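Local coordinates for signal transduction protein TRAP (Staphylococcus aureus, PDB 4AE5) that probably regulates staphylococcal virulence, its phosphorylated form activating the agr system and RNAIII synthesis and so raising toxin production and biofilm formation, at residues A[34-39]-A[158-163]; A[4-9]-A[113-118]; A[99-104]-A[119-124]. All blocks are in the same frame, centred on the assembly; numbering follows the deposited sequence.

Contact 1. Residues A[34-39]-A[158-163]. With FMT (formic acid), chain E.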
loop_
_atom_site.group_PDB
_atom_site.type_symbol
_atom_site.label_atom_id
_atom_site.label_comp_id
_atom_site.label_asym_id
_atom_site.label_seq_id
_atom_site.Cartn_x
_atom_site.Cartn_y
_atom_site.Cartn_z
ATOM N N THR A 34 10.907 1.322 -10.581
ATOM C CA THR A 34 9.848 1.687 -11.511
ATOM C C THR A 34 9.125 2.948 -11.024
ATOM O O THR A 34 9.154 3.258 -9.833
ATOM C CB THR A 34 8.805 0.509 -11.571
ATOM O OG1 THR A 34 7.746 0.843 -12.483
ATOM C CG2 THR A 34 8.201 0.193 -10.199
ATOM N N SER A 35 8.413 3.643 -11.893
ATOM C CA SER A 35 7.427 4.622 -11.395
ATOM C C SER A 35 6.109 3.891 -11.028
ATOM O O SER A 35 5.809 2.853 -11.610
ATOM C CB SER A 35 7.182 5.689 -12.477
ATOM O OG SER A 35 6.265 6.654 -11.958
ATOM N N VAL A 36 5.298 4.455 -10.132
ATOM C CA VAL A 36 4.086 3.800 -9.667
ATOM C C VAL A 36 2.935 4.853 -9.659
ATOM O O VAL A 36 3.138 6.009 -9.240
ATOM C CB VAL A 36 4.330 3.302 -8.187
ATOM C CG1 VAL A 36 3.067 2.712 -7.594
ATOM C CG2 VAL A 36 5.435 2.275 -8.136
ATOM N N ILE A 37 1.727 4.460 -10.090
ATOM C CA ILE A 37 0.568 5.324 -9.918
ATOM C C ILE A 37 -0.651 4.528 -9.335
ATOM O O ILE A 37 -0.840 3.322 -9.670
ATOM C CB ILE A 37 0.254 6.087 -11.235
ATOM C CG1 ILE A 37 -0.652 7.320 -10.983
ATOM C CG2 ILE A 37 -0.421 5.156 -12.239
ATOM C CD1 ILE A 37 -0.696 8.257 -12.175
ATOM N N PHE A 38 -1.468 5.191 -8.499
ATOM C CA PHE A 38 -2.717 4.513 -7.978
ATOM C C PHE A 38 -3.887 5.483 -7.776
ATOM O O PHE A 38 -3.665 6.710 -7.663
ATOM C CB PHE A 38 -2.440 3.679 -6.707
ATOM C CG PHE A 38 -1.925 4.474 -5.514
ATOM C CD1 PHE A 38 -2.813 5.134 -4.648
ATOM C CD2 PHE A 38 -0.546 4.547 -5.222
ATOM C CE1 PHE A 38 -2.333 5.898 -3.549
ATOM C CE2 PHE A 38 -0.069 5.280 -4.131
ATOM C CZ PHE A 38 -0.940 5.961 -3.292
ATOM N N GLU A 39 -5.103 4.923 -7.736
ATOM C CA GLU A 39 -6.285 5.661 -7.367
ATOM C C GLU A 39 -7.127 4.736 -6.565
ATOM O O GLU A 39 -7.101 3.548 -6.775
ATOM C CB GLU A 39 -7.094 6.208 -8.588
ATOM C CG GLU A 39 -7.529 5.155 -9.585
ATOM C CD GLU A 39 -8.416 5.729 -10.698
ATOM O OE1 GLU A 39 -8.989 6.815 -10.551
ATOM O OE2 GLU A 39 -8.504 5.125 -11.740
ATOM N N PHE A 158 8.239 -8.628 0.455
ATOM C CA PHE A 158 9.167 -7.507 0.306
ATOM C C PHE A 158 8.446 -6.172 0.393
ATOM O O PHE A 158 7.188 -6.116 0.349
ATOM C CB PHE A 158 9.943 -7.612 -1.054
ATOM C CG PHE A 158 9.220 -6.990 -2.214
ATOM C CD1 PHE A 158 8.149 -7.640 -2.806
ATOM C CD2 PHE A 158 9.646 -5.765 -2.746
ATOM C CE1 PHE A 158 7.474 -7.052 -3.857
ATOM C CE2 PHE A 158 8.992 -5.188 -3.805
ATOM C CZ PHE A 158 7.899 -5.833 -4.356
ATOM N N GLU A 159 9.255 -5.122 0.497
ATOM C CA GLU A 159 8.829 -3.720 0.602
ATOM C C GLU A 159 9.211 -2.979 -0.688
ATOM O O GLU A 159 10.352 -3.107 -1.174
ATOM C CB GLU A 159 9.577 -3.069 1.776
ATOM C CG GLU A 159 9.031 -3.541 3.125
ATOM C CD GLU A 159 9.608 -2.762 4.288
ATOM O OE1 GLU A 159 10.675 -2.169 4.112
ATOM O OE2 GLU A 159 9.002 -2.748 5.397
ATOM N N ARG A 160 8.269 -2.264 -1.272
ATOM C CA ARG A 160 8.614 -1.278 -2.295
ATOM C C ARG A 160 8.449 0.110 -1.749
ATOM O O ARG A 160 7.298 0.569 -1.452
ATOM C CB ARG A 160 7.695 -1.430 -3.526
ATOM C CG ARG A 160 8.093 -0.411 -4.632
ATOM C CD ARG A 160 7.463 -0.687 -6.012
ATOM N NE ARG A 160 8.066 -1.822 -6.771
ATOM C CZ ARG A 160 7.399 -2.947 -7.028
ATOM N NH1 ARG A 160 6.095 -3.073 -6.629
ATOM N NH2 ARG A 160 7.979 -3.927 -7.719
ATOM N N TYR A 161 9.542 0.856 -1.652
ATOM C CA TYR A 161 9.416 2.274 -1.176
ATOM C C TYR A 161 8.952 3.208 -2.318
ATOM O O TYR A 161 9.419 3.076 -3.443
ATOM C CB TYR A 161 10.745 2.806 -0.644
ATOM C CG TYR A 161 11.200 2.296 0.703
ATOM C CD1 TYR A 161 10.496 1.316 1.411
ATOM C CD2 TYR A 161 12.391 2.812 1.276
ATOM C CE1 TYR A 161 10.928 0.887 2.685
ATOM C CE2 TYR A 161 12.855 2.367 2.508
ATOM C CZ TYR A 161 12.129 1.426 3.216
ATOM O OH TYR A 161 12.602 1.011 4.447
ATOM N N LEU A 162 8.024 4.120 -2.018
ATOM C CA LEU A 162 7.405 5.097 -2.949
ATOM C C LEU A 162 7.724 6.508 -2.466
ATOM O O LEU A 162 7.261 6.953 -1.386
ATOM C CB LEU A 162 5.867 4.922 -3.032
ATOM C CG LEU A 162 5.272 3.543 -3.260
ATOM C CD1 LEU A 162 3.736 3.619 -3.525
ATOM C CD2 LEU A 162 5.819 2.774 -4.437
ATOM N N TYR A 163 8.581 7.204 -3.217
ATOM C CA TYR A 163 8.954 8.600 -2.903
ATOM C C TYR A 163 8.133 9.640 -3.699
ATOM O O TYR A 163 7.782 9.397 -4.854
ATOM C CB TYR A 163 10.473 8.867 -3.164
ATOM C CG TYR A 163 11.416 7.969 -2.404
ATOM C CD1 TYR A 163 11.675 6.710 -2.861
ATOM C CD2 TYR A 163 12.023 8.378 -1.219
ATOM C CE1 TYR A 163 12.497 5.839 -2.180
ATOM C CE2 TYR A 163 12.868 7.514 -0.535
ATOM C CZ TYR A 163 13.072 6.228 -1.029
ATOM O OH TYR A 163 13.973 5.347 -0.415
HETATM C C FMT E . 3.284 -0.590 -4.887
HETATM O O1 FMT E . 2.059 -0.834 -4.774
HETATM O O2 FMT E . 4.029 -1.421 -5.652
#
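This is an apolar side-chain contact inside the antiparallel beta barrel, between strands 35-41 and 158-164, which are separated in the sheet by strand 27-30. The short strand segments cross at 80° with axes 8.4 Å apart, so they meet through side chains alone. Leu162 is at the centre and divides its two methyls between neighbours. Its CG is anti to the carbonyl carbon (chi1 -49°), which brings CD2 to Val36 CG2 at 3.8 Å, the two side chains crossing almost perpendicularly, while CD1 reaches Phe38 CE2 obliquely at 4.2 Å. The Phe38 ring is also packed edge-to-face with Phe62. Arg160 extends the contact toward Thr34. Its CG is anti to the backbone N, and a bend at chi3 (-75°) turns the guanidinium so that NE lies 4.0 Å from Thr34 CG2. Arg160 NH1 donates to O2 of a formate, probably from the crystallisation liquor, at 2.8 Å, with that oxygen at the guanidinium edge, while NE is salt-bridged to Asp33 and Phe158 CZ lies over the rim of one face. Arg160 thus lays its aliphatic CD by Val36 and presents NH1 to the formate, consistent with a site for a small anion.

Contact 2. Residues A[4-9]-A[113-118]. With FMT (formic acid), chain E.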
loop_
_atom_site.group_PDB
_atom_site.type_symbol
_atom_site.label_atom_id
_atom_site.label_comp_id
_atom_site.label_asym_id
_atom_site.label_seq_id
_atom_site.Cartn_x
_atom_site.Cartn_y
_atom_site.Cartn_z
ATOM N N LEU A 4 -8.598 -0.345 -4.755
ATOM C CA LEU A 4 -7.410 0.387 -5.138
ATOM C C LEU A 4 -6.790 -0.259 -6.363
ATOM O O LEU A 4 -6.589 -1.491 -6.381
ATOM C CB LEU A 4 -6.422 0.449 -3.970
ATOM C CG LEU A 4 -5.253 1.425 -4.095
ATOM C CD1 LEU A 4 -4.905 1.963 -2.700
ATOM C CD2 LEU A 4 -4.075 0.712 -4.745
ATOM N N TYR A 5 -6.452 0.601 -7.348
ATOM C CA TYR A 5 -5.870 0.191 -8.620
ATOM C C TYR A 5 -4.434 0.733 -8.695
ATOM O O TYR A 5 -4.257 1.939 -8.529
ATOM C CB TYR A 5 -6.711 0.813 -9.716
ATOM C CG TYR A 5 -8.182 0.374 -9.660
ATOM C CD1 TYR A 5 -9.109 1.053 -8.858
ATOM C CD2 TYR A 5 -8.630 -0.724 -10.395
ATOM C CE1 TYR A 5 -10.440 0.666 -8.809
ATOM C CE2 TYR A 5 -9.983 -1.120 -10.373
ATOM C CZ TYR A 5 -10.872 -0.413 -9.595
ATOM O OH TYR A 5 -12.178 -0.814 -9.510
ATOM N N THR A 6 -3.442 -0.133 -8.969
ATOM C CA THR A 6 -2.020 0.281 -9.028
ATOM C C THR A 6 -1.507 -0.091 -10.424
ATOM O O THR A 6 -1.788 -1.204 -10.888
ATOM C CB THR A 6 -1.180 -0.398 -7.947
ATOM O OG1 THR A 6 -1.797 -0.144 -6.665
ATOM C CG2 THR A 6 0.253 0.204 -7.943
ATOM N N SER A 7 -0.833 0.851 -11.086
ATOM C CA SER A 7 -0.148 0.623 -12.371
ATOM C C SER A 7 1.328 1.024 -12.264
ATOM O O SER A 7 1.674 1.886 -11.475
ATOM C CB SER A 7 -0.807 1.438 -13.509
ATOM O OG SER A 7 -2.073 0.910 -13.890
ATOM N N TYR A 8 2.164 0.382 -13.076
ATOM C CA TYR A 8 3.613 0.555 -13.112
ATOM C C TYR A 8 4.011 0.931 -14.540
ATOM O O TYR A 8 3.370 0.499 -15.511
ATOM C CB TYR A 8 4.298 -0.780 -12.732
ATOM C CG TYR A 8 3.824 -1.285 -11.389
ATOM C CD1 TYR A 8 4.311 -0.733 -10.219
ATOM C CD2 TYR A 8 2.827 -2.266 -11.296
ATOM C CE1 TYR A 8 3.892 -1.172 -8.984
ATOM C CE2 TYR A 8 2.387 -2.703 -10.043
ATOM C CZ TYR A 8 2.920 -2.160 -8.889
ATOM O OH TYR A 8 2.481 -2.563 -7.619
ATOM N N GLY A 9 5.058 1.723 -14.670
ATOM C CA GLY A 9 5.560 2.089 -15.970
ATOM C C GLY A 9 6.663 3.128 -15.747
ATOM O O GLY A 9 7.083 3.346 -14.609
ATOM N N THR A 113 -1.603 -12.653 -2.729
ATOM C CA THR A 113 -0.568 -11.782 -2.096
ATOM C C THR A 113 -1.288 -10.561 -1.576
ATOM O O THR A 113 -1.883 -9.792 -2.346
ATOM C CB THR A 113 0.591 -11.450 -3.067
ATOM O OG1 THR A 113 1.190 -12.679 -3.475
ATOM C CG2 THR A 113 1.743 -10.676 -2.376
ATOM N N TYR A 114 -1.296 -10.412 -0.269
ATOM C CA TYR A 114 -1.924 -9.226 0.360
ATOM C C TYR A 114 -0.982 -8.040 0.258
ATOM O O TYR A 114 0.237 -8.230 -0.051
ATOM C CB TYR A 114 -2.397 -9.561 1.792
ATOM C CG TYR A 114 -3.805 -10.219 1.894
ATOM C CD1 TYR A 114 -3.992 -11.567 1.596
ATOM C CD2 TYR A 114 -4.904 -9.505 2.371
ATOM C CE1 TYR A 114 -5.240 -12.171 1.676
ATOM C CE2 TYR A 114 -6.185 -10.103 2.479
ATOM C CZ TYR A 114 -6.345 -11.434 2.133
ATOM O OH TYR A 114 -7.596 -12.055 2.237
ATOM N N LYS A 115 -1.551 -6.820 0.385
ATOM C CA LYS A 115 -0.726 -5.617 0.339
ATOM C C LYS A 115 -1.107 -4.694 1.476
ATOM O O LYS A 115 -2.301 -4.586 1.875
ATOM C CB LYS A 115 -0.733 -4.957 -1.057
ATOM C CG LYS A 115 0.301 -3.812 -1.214
ATOM C CD LYS A 115 0.635 -3.540 -2.693
ATOM C CE LYS A 115 -0.519 -2.892 -3.399
ATOM N NZ LYS A 115 -0.114 -2.524 -4.803
ATOM N N ILE A 116 -0.094 -4.016 2.014
ATOM C CA ILE A 116 -0.322 -2.959 3.005
ATOM C C ILE A 116 0.368 -1.687 2.427
ATOM O O ILE A 116 1.507 -1.793 1.955
ATOM C CB ILE A 116 0.270 -3.279 4.384
ATOM C CG1 ILE A 116 -0.662 -4.307 5.084
ATOM C CG2 ILE A 116 0.408 -1.952 5.237
ATOM C CD1 ILE A 116 0.049 -4.973 6.271
ATOM N N TYR A 117 -0.322 -0.544 2.453
ATOM C CA TYR A 117 0.356 0.759 2.337
ATOM C C TYR A 117 0.477 1.407 3.710
ATOM O O TYR A 117 -0.550 1.598 4.373
ATOM C CB TYR A 117 -0.388 1.761 1.405
ATOM C CG TYR A 117 -0.348 1.524 -0.139
ATOM C CD1 TYR A 117 0.532 0.583 -0.726
ATOM C CD2 TYR A 117 -1.160 2.251 -1.010
ATOM C CE1 TYR A 117 0.561 0.377 -2.118
ATOM C CE2 TYR A 117 -1.098 2.052 -2.430
ATOM C CZ TYR A 117 -0.239 1.122 -2.955
ATOM O OH TYR A 117 -0.163 0.880 -4.329
ATOM N N PHE A 118 1.700 1.854 4.078
ATOM C CA PHE A 118 1.946 2.741 5.186
ATOM C C PHE A 118 2.397 4.060 4.592
ATOM O O PHE A 118 3.358 4.123 3.790
ATOM C CB PHE A 118 2.985 2.197 6.180
ATOM C CG PHE A 118 2.435 1.216 7.189
ATOM C CD1 PHE A 118 1.476 1.607 8.169
ATOM C CD2 PHE A 118 2.862 -0.138 7.166
ATOM C CE1 PHE A 118 1.039 0.681 9.149
ATOM C CE2 PHE A 118 2.425 -1.047 8.145
ATOM C CZ PHE A 118 1.435 -0.630 9.083
HETATM C C FMT E . 3.284 -0.590 -4.887
HETATM O O1 FMT E . 2.059 -0.834 -4.774
HETATM O O2 FMT E . 4.029 -1.421 -5.652
HETATM O O HOH W 1 0.464 -4.065 -6.964
#
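Hydrogen bonds converge on a polar cluster between the two strand segments. Thr6 OG1, held anti to the carbonyl carbon (chi1 -54°), donates to Tyr117 OH at 3.0 Å, the two side chains meeting tip to tip. Tyr117 OH in turn donates to formate O1 at 2.8 Å, and that oxygen lies in the plane of the ring at its edge. Lys115 NZ also reaches O1, at 2.8 Å, through a chain that bends once, at chi3, before straightening to its tip. Formate O2 accepts from Tyr8 OH, again at the ring edge, and has Arg160 as its further donor. Lys115 and Arg160 would together favour an ionised formate, itself probably from the crystallisation liquor. These strands, 3-9 and 114-120, are not neighbours in the closed antiparallel barrel; they face each other across its interior, where the segments cross at 89° with axes 11.4 Å apart, a gap bridged by side chains from both strands. One water donates to Tyr8 OH at 2.6 Å and accepts from Lys115 NZ at 2.7 Å. Apolar packing lies on the side of Leu4, whose CD1 meets Tyr117 CE2 at 3.8 Å; Phe38 lies against both Leu4 and the Tyr117 ring.

Contact 3. Residues A[99-104]-A[119-124]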
loop_
_atom_site.group_PDB
_atom_site.type_symbol
_atom_site.label_atom_id
_atom_site.label_comp_id
_atom_site.label_asym_id
_atom_site.label_seq_id
_atom_site.Cartn_x
_atom_site.Cartn_y
_atom_site.Cartn_z
ATOM N N GLY A 99 5.058 10.992 12.823
ATOM C CA GLY A 99 5.069 11.005 11.332
ATOM C C GLY A 99 4.041 10.169 10.617
ATOM O O GLY A 99 3.987 10.171 9.361
ATOM N N PHE A 100 3.182 9.467 11.361
ATOM C CA PHE A 100 2.195 8.617 10.710
ATOM C C PHE A 100 1.175 9.467 9.921
ATOM O O PHE A 100 0.646 10.446 10.464
ATOM C CB PHE A 100 1.412 7.787 11.727
ATOM C CG PHE A 100 0.266 7.042 11.099
ATOM C CD1 PHE A 100 0.468 5.810 10.575
ATOM C CD2 PHE A 100 -1.024 7.608 11.050
ATOM C CE1 PHE A 100 -0.561 5.064 9.961
ATOM C CE2 PHE A 100 -2.061 6.875 10.484
ATOM C CZ PHE A 100 -1.834 5.627 9.938
ATOM N N LYS A 101 0.836 9.039 8.709
ATOM C CA LYS A 101 -0.167 9.761 7.891
ATOM C C LYS A 101 -1.361 8.864 7.516
ATOM O O LYS A 101 -2.518 9.275 7.621
ATOM C CB LYS A 101 0.502 10.343 6.615
ATOM C CG LYS A 101 1.615 11.386 6.895
ATOM C CD LYS A 101 1.077 12.581 7.756
ATOM C CE LYS A 101 2.224 13.473 8.229
ATOM N NZ LYS A 101 1.830 14.890 8.540
ATOM N N SER A 102 -1.082 7.679 6.994
ATOM C CA SER A 102 -2.135 6.796 6.518
ATOM C C SER A 102 -1.824 5.323 6.572
ATOM O O SER A 102 -0.649 4.851 6.598
ATOM C CB SER A 102 -2.546 7.246 5.064
ATOM O OG SER A 102 -1.415 7.038 4.211
ATOM N N TYR A 103 -2.863 4.533 6.430
ATOM C CA TYR A 103 -2.753 3.074 6.422
ATOM C C TYR A 103 -3.842 2.491 5.480
ATOM O O TYR A 103 -5.002 2.995 5.472
ATOM C CB TYR A 103 -3.085 2.543 7.823
ATOM C CG TYR A 103 -3.158 1.061 7.947
ATOM C CD1 TYR A 103 -2.035 0.280 7.727
ATOM C CD2 TYR A 103 -4.338 0.420 8.277
ATOM C CE1 TYR A 103 -2.039 -1.104 7.904
ATOM C CE2 TYR A 103 -4.361 -0.958 8.405
ATOM C CZ TYR A 103 -3.219 -1.710 8.249
ATOM O OH TYR A 103 -3.219 -3.073 8.393
ATOM N N ARG A 104 -3.470 1.472 4.730
ATOM C CA ARG A 104 -4.374 0.635 3.922
ATOM C C ARG A 104 -4.025 -0.831 3.996
ATOM O O ARG A 104 -2.854 -1.263 3.706
ATOM C CB ARG A 104 -4.421 1.057 2.431
ATOM C CG ARG A 104 -4.831 2.482 2.044
ATOM C CD ARG A 104 -6.336 2.732 2.395
ATOM N NE ARG A 104 -6.787 4.051 1.909
ATOM C CZ ARG A 104 -6.655 5.183 2.595
ATOM N NH1 ARG A 104 -6.067 5.202 3.805
ATOM N NH2 ARG A 104 -7.134 6.317 2.095
ATOM N N GLY A 119 1.629 5.097 4.883
ATOM C CA GLY A 119 2.003 6.473 4.530
ATOM C C GLY A 119 2.596 7.217 5.710
ATOM O O GLY A 119 2.000 7.317 6.810
ATOM N N PHE A 120 3.764 7.800 5.493
ATOM C CA PHE A 120 4.387 8.585 6.600
ATOM C C PHE A 120 4.923 9.914 6.066
ATOM O O PHE A 120 5.046 10.088 4.839
ATOM C CB PHE A 120 5.533 7.765 7.227
ATOM C CG PHE A 120 5.131 6.845 8.332
ATOM C CD1 PHE A 120 4.482 5.628 8.034
ATOM C CD2 PHE A 120 5.381 7.154 9.648
ATOM C CE1 PHE A 120 4.138 4.768 9.024
ATOM C CE2 PHE A 120 5.014 6.291 10.660
ATOM C CZ PHE A 120 4.367 5.114 10.364
ATOM N N ALA A 121 5.266 10.844 7.001
ATOM C CA ALA A 121 5.901 12.158 6.647
ATOM C C ALA A 121 7.088 11.974 5.699
ATOM O O ALA A 121 7.223 12.695 4.712
ATOM C CB ALA A 121 6.376 12.916 7.937
ATOM N N ASP A 122 7.972 11.040 6.029
ATOM C CA ASP A 122 9.161 10.766 5.208
ATOM C C ASP A 122 9.694 9.368 5.423
ATOM O O ASP A 122 9.197 8.633 6.240
ATOM C CB ASP A 122 10.298 11.843 5.473
ATOM C CG ASP A 122 10.773 11.885 6.926
ATOM O OD1 ASP A 122 10.691 10.908 7.657
ATOM O OD2 ASP A 122 11.418 12.914 7.329
ATOM N N ARG A 123 10.767 9.018 4.735
ATOM C CA ARG A 123 11.309 7.703 4.829
ATOM C C ARG A 123 11.799 7.398 6.189
ATOM O O ARG A 123 11.596 6.266 6.656
ATOM C CB ARG A 123 12.479 7.548 3.861
ATOM C CG ARG A 123 13.109 6.180 3.927
ATOM C CD ARG A 123 14.250 6.189 2.938
ATOM N NE ARG A 123 15.294 5.353 3.422
ATOM C CZ ARG A 123 16.437 5.831 3.908
ATOM N NH1 ARG A 123 16.656 7.141 3.944
ATOM N NH2 ARG A 123 17.358 4.991 4.338
ATOM N N HIS A 124 12.472 8.369 6.834
ATOM C CA HIS A 124 13.011 8.069 8.146
ATOM C C HIS A 124 11.918 7.681 9.147
ATOM O O HIS A 124 12.138 6.821 10.000
ATOM C CB HIS A 124 13.847 9.206 8.720
ATOM C CG HIS A 124 15.215 9.352 8.088
ATOM N ND1 HIS A 124 15.785 8.388 7.333
ATOM C CD2 HIS A 124 16.165 10.368 8.208
ATOM C CE1 HIS A 124 17.027 8.780 6.948
ATOM N NE2 HIS A 124 17.255 9.993 7.490
#
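Strands 100-108 and 114-120 form a beta hairpin, and at this end the register shifts by one at a classic beta bulge in which Lys101 and Ser102 both face Gly119. The tight part is the backbone around that glycine. Gly119 O accepts two bonds, from Lys101 N at 2.8 Å and from Ser102 N at 3.1 Å, both donors lying above the carbonyl plane, and Gly119 N returns a bond to Ser102 O. Ser102 OG, turned into the crowded position between its own N and carbonyl carbon, lies 3.5 Å from Gly119 CA, filling the side of the residue that has no side chain. One register step away, Phe100 and Phe120 form a non-hydrogen-bonded antiparallel pair. Their rings make a T-shaped stack, planes at 87° and centroids 5.7 Å apart, with the Phe100 edge directed at the Phe120 face. The same face receives Phe100 CA in a CH-pi contact. Beyond this pair, Gly99 O accepts from Ala121 N at 2.8 Å, in the carbonyl plane.

The other side is looser and faces solvent. Lys101 lays CG against the Phe120-Ala121 peptide before its chain leads away, touching His66, a predicted phosphohistidine unmodified here. Asp122 OD1 caps Ala125 N at the start of helix 123-131. The doubly bonded carbonyl of Gly119 takes up the N-H of both Lys101 and Ser102, so the extra residue of the bulge costs no backbone bond and the hairpin stays paired up to the turn into the helix.

In the fold
The three contacts belong to one eight-stranded antiparallel barrel. Contacts 1 and 2 lie close together, centres about 7 Å apart, and cross its interior; their strands 35-41 and 3-9 are neighbours in the sheet, and both contacts touch the same formate. Contact 3 lies in the wall, about 16 Å from contact 2 and 14 Å from contact 1, centre to centre, and shares strand 114-120 with contact 2. Along the chain, the segments of contacts 1 and 2 alternate, as do those of contacts 2 and 3, whereas contact 3 is nested within the span closed by contact 1. Strands from both ends of the chain thus surround the formate, and strand 114-120 runs from there toward helix 123-131.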